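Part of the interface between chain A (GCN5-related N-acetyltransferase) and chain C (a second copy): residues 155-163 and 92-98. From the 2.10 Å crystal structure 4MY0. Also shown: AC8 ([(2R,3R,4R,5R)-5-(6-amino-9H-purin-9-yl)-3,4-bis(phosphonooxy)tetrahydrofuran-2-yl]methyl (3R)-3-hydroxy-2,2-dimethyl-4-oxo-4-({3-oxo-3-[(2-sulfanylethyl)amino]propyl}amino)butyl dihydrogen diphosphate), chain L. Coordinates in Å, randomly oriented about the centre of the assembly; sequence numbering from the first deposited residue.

Chain A, residues 155-163: GREVAVRRA
Chain C 92-98: PEYRGRG

Three residues, Arg A156, Glu C93 and Arg C97, carry most of the 333 Å² buried between the stretches. Gly A155 to Val A158 form a type I turn, closed by Val A158 N to Gly A155 O at 3.0 Å; the chain then extends through Val A160 (phi/psi -138/125), and Arg A161 and Arg A162 are extended, in a strand. In chain C, Pro C92 to Tyr C94 make a 3-10 segment. CA atoms lie 7.8 Å apart for Arg A156 and Gly C96, and 6.4 Å for Val A160 and Glu C93, so the two stretches run in opposite senses.

The CA-to-CB bond of Arg A156 points toward the chain C stretch (chi1 m, chi2 t, chi3 -149°, chi4 162°). Its NH1 donates to AC8 O3C at 2.7 Å, and its NH2 bonds weakly to Gly C96 O (2.8 Å, 125°). Gly C96 CA covers one guanidinium face; an ideal CB there would sit 2.7 Å from Arg A156 CZ, a clash, and phi 74° also favours glycine.

Arg C97 (m, t, t, chi4 -84°) returns the contact: NH2 donates to Arg A156 O (2.8 Å, 156°), Arg A156 CG lies over one face of the Arg C97 guanidinium, and Arg C97 NH1 donates to water 1 at 2.9 Å.

Glu C93 (p, m, chi3 -158°) packs CG 3.5 Å from Val A160 O. Its OE1 accepts from waters 3 (2.6 Å) and 4 (2.8 Å), which accept from Arg A162 N (2.9 Å) and NE (2.6 Å), respectively.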

# COMPACT_ATOMS: atom_id res chain seq x y z
N GLY A 155 0.08 -22.50 30.32
CA GLY A 155 -0.77 -23.68 30.28
C GLY A 155 -0.08 -24.97 29.87
O GLY A 155 -0.76 -25.98 29.57
N ARG A 156 1.26 -24.99 29.85
CA ARG A 156 1.94 -26.20 29.38
C ARG A 156 1.78 -27.42 30.28
O ARG A 156 2.01 -28.54 29.84
CB ARG A 156 3.41 -25.95 29.08
CG ARG A 156 3.62 -25.01 27.91
CD ARG A 156 5.11 -24.80 27.67
NE ARG A 156 5.40 -23.47 27.14
CZ ARG A 156 6.61 -22.91 27.17
NH1 ARG A 156 6.78 -21.70 26.66
NH2 ARG A 156 7.65 -23.56 27.69
N GLU A 157 1.37 -27.21 31.53
CA GLU A 157 1.10 -28.32 32.43
C GLU A 157 -0.15 -29.12 32.03
O GLU A 157 -0.37 -30.23 32.53
CB GLU A 157 0.98 -27.85 33.89
CG GLU A 157 -0.37 -27.23 34.27
CD GLU A 157 -0.53 -25.78 33.80
OE1 GLU A 157 -1.59 -25.18 34.08
OE2 GLU A 157 0.40 -25.25 33.16
N VAL A 158 -0.96 -28.56 31.13
CA VAL A 158 -2.21 -29.20 30.72
C VAL A 158 -1.98 -30.19 29.57
O VAL A 158 -1.39 -29.83 28.56
CB VAL A 158 -3.23 -28.15 30.25
CG1 VAL A 158 -4.44 -28.82 29.62
CG2 VAL A 158 -3.63 -27.25 31.41
N ALA A 159 -2.45 -31.43 29.73
CA ALA A 159 -2.28 -32.45 28.68
C ALA A 159 -3.05 -32.06 27.42
O ALA A 159 -4.24 -31.75 27.49
CB ALA A 159 -2.72 -33.84 29.19
N VAL A 160 -2.38 -32.03 26.27
CA VAL A 160 -3.03 -31.67 25.01
C VAL A 160 -2.56 -32.60 23.89
O VAL A 160 -1.36 -32.73 23.67
CB VAL A 160 -2.72 -30.21 24.60
CG1 VAL A 160 -3.31 -29.90 23.21
CG2 VAL A 160 -3.26 -29.24 25.64
N ARG A 161 -3.49 -33.25 23.20
CA ARG A 161 -3.09 -34.12 22.11
C ARG A 161 -3.69 -33.69 20.77
O ARG A 161 -4.74 -33.04 20.72
CB ARG A 161 -3.47 -35.58 22.40
CG ARG A 161 -4.95 -35.89 22.34
CD ARG A 161 -5.12 -37.42 22.23
NE ARG A 161 -6.50 -37.87 22.38
CZ ARG A 161 -7.43 -37.77 21.43
NH1 ARG A 161 -7.13 -37.21 20.26
NH2 ARG A 161 -8.66 -38.24 21.64
N ARG A 162 -3.00 -34.06 19.70
CA ARG A 162 -3.52 -33.83 18.36
C ARG A 162 -4.84 -34.58 18.22
O ARG A 162 -4.95 -35.74 18.67
CB ARG A 162 -2.50 -34.28 17.30
CG ARG A 162 -3.07 -34.34 15.88
CD ARG A 162 -1.96 -34.44 14.86
NE ARG A 162 -1.05 -35.54 15.16
CZ ARG A 162 -1.25 -36.79 14.76
NH1 ARG A 162 -2.32 -37.10 14.05
NH2 ARG A 162 -0.37 -37.74 15.08
N ALA A 163 -5.83 -33.93 17.61
CA ALA A 163 -7.14 -34.57 17.42
C ALA A 163 -7.35 -34.95 15.96
O ALA A 163 -6.67 -34.42 15.08
CB ALA A 163 -8.28 -33.63 17.91
N PRO C 92 3.25 -28.83 17.22
CA PRO C 92 2.80 -27.75 18.12
C PRO C 92 2.58 -28.16 19.57
O PRO C 92 3.01 -27.44 20.47
CB PRO C 92 1.47 -27.29 17.48
CG PRO C 92 1.70 -27.51 16.00
CD PRO C 92 2.50 -28.83 15.94
N GLU C 93 1.95 -29.31 19.80
CA GLU C 93 1.64 -29.72 21.17
C GLU C 93 2.87 -30.30 21.87
O GLU C 93 2.79 -30.71 23.03
CB GLU C 93 0.44 -30.68 21.20
CG GLU C 93 0.76 -32.17 20.92
CD GLU C 93 0.98 -32.48 19.44
OE1 GLU C 93 0.85 -33.67 19.04
OE2 GLU C 93 1.32 -31.55 18.68
N TYR C 94 4.01 -30.30 21.17
CA TYR C 94 5.25 -30.77 21.79
C TYR C 94 6.30 -29.67 21.99
O TYR C 94 7.38 -29.95 22.50
CB TYR C 94 5.84 -31.96 21.03
CG TYR C 94 5.17 -33.26 21.40
CD1 TYR C 94 5.59 -33.98 22.51
CD2 TYR C 94 4.08 -33.73 20.67
CE1 TYR C 94 4.96 -35.16 22.87
CE2 TYR C 94 3.44 -34.91 21.04
CZ TYR C 94 3.88 -35.62 22.14
OH TYR C 94 3.25 -36.78 22.50
N ARG C 95 5.98 -28.43 21.60
CA ARG C 95 6.91 -27.30 21.75
C ARG C 95 6.97 -26.78 23.18
O ARG C 95 6.01 -26.91 23.93
CB ARG C 95 6.51 -26.16 20.80
CG ARG C 95 6.44 -26.57 19.33
CD ARG C 95 5.83 -25.48 18.43
NE ARG C 95 5.72 -25.96 17.04
CZ ARG C 95 4.88 -25.48 16.13
NH1 ARG C 95 4.89 -26.00 14.91
NH2 ARG C 95 4.02 -24.50 16.42
N GLY C 96 8.10 -26.16 23.55
CA GLY C 96 8.22 -25.54 24.87
C GLY C 96 8.38 -26.56 25.99
O GLY C 96 8.07 -26.27 27.15
N ARG C 97 8.87 -27.74 25.63
CA ARG C 97 9.00 -28.86 26.56
C ARG C 97 10.38 -29.52 26.49
O ARG C 97 10.58 -30.60 27.05
CB ARG C 97 7.94 -29.91 26.22
CG ARG C 97 6.53 -29.36 26.31
CD ARG C 97 5.47 -30.31 25.80
NE ARG C 97 4.28 -29.54 25.45
CZ ARG C 97 3.33 -29.15 26.31
NH1 ARG C 97 2.30 -28.43 25.88
NH2 ARG C 97 3.42 -29.49 27.58
N GLY C 98 11.33 -28.87 25.81
CA GLY C 98 12.68 -29.44 25.70
C GLY C 98 12.91 -30.38 24.51
O GLY C 98 14.01 -30.89 24.34
N1A AC8 L . 10.12 -17.72 21.12
O1A AC8 L . 13.78 -27.11 23.51
P1A AC8 L . 12.64 -26.12 23.64
C1B AC8 L . 12.83 -21.15 23.79
S1P AC8 L . 14.80 -22.51 12.79
C2A AC8 L . 10.96 -17.51 22.15
O2A AC8 L . 11.44 -26.54 24.44
P2A AC8 L . 11.11 -26.28 21.20
C2B AC8 L . 12.33 -21.86 25.02
O2B AC8 L . 11.71 -20.92 25.91
O2C AC8 L . 10.94 -22.53 27.67
C2P AC8 L . 13.35 -23.02 13.77
N3A AC8 L . 11.59 -18.54 22.74
O3A AC8 L . 12.27 -25.68 22.15
C3B AC8 L . 13.63 -22.44 25.59
O3B AC8 L . 14.35 -21.40 26.26
P3B AC8 L . 14.40 -21.17 27.87
O3C AC8 L . 9.36 -21.70 25.90
C3P AC8 L . 12.38 -23.43 12.68
C4A AC8 L . 11.37 -19.81 22.29
O4A AC8 L . 11.01 -27.77 21.43
C4B AC8 L . 14.47 -22.75 24.37
O4B AC8 L . 13.92 -21.96 23.31
O4C AC8 L . 10.16 -20.11 27.68
P4C AC8 L . 10.46 -21.35 26.86
N4P AC8 L . 11.05 -23.88 13.10
C5A AC8 L . 10.52 -20.04 21.23
O5A AC8 L . 9.90 -25.40 21.34
C5B AC8 L . 14.43 -24.22 23.98
O5B AC8 L . 13.12 -24.72 24.24
C5P AC8 L . 10.04 -23.17 13.59
O5P AC8 L . 10.16 -21.98 13.84
C6A AC8 L . 9.88 -18.96 20.64
N6A AC8 L . 9.02 -19.14 19.59
O6A AC8 L . 11.74 -26.01 19.76
C6P AC8 L . 8.75 -23.93 13.81
N7A AC8 L . 10.49 -21.38 21.00
O7A AC8 L . 12.98 -21.20 28.38
C7P AC8 L . 7.90 -23.48 15.00
C8A AC8 L . 11.32 -21.96 21.90
O8A AC8 L . 15.27 -22.31 28.38
N8P AC8 L . 8.65 -23.80 16.22
N9A AC8 L . 11.84 -20.99 22.69
O9A AC8 L . 15.04 -19.80 27.99
C9P AC8 L . 9.15 -24.97 16.59
O9P AC8 L . 9.00 -25.96 15.89
CAP AC8 L . 9.91 -25.08 17.91
OAP AC8 L . 9.25 -24.30 18.91
CBP AC8 L . 11.37 -24.61 17.83
CCP AC8 L . 11.96 -24.68 19.25
CDP AC8 L . 12.17 -25.51 16.91
CEP AC8 L . 11.47 -23.17 17.35
O HOH W 1 -0.29 -27.76 26.99
O HOH W 2 0.23 -35.69 23.00
O HOH W 3 -0.57 -35.55 20.21
O HOH W 4 1.02 -35.26 16.74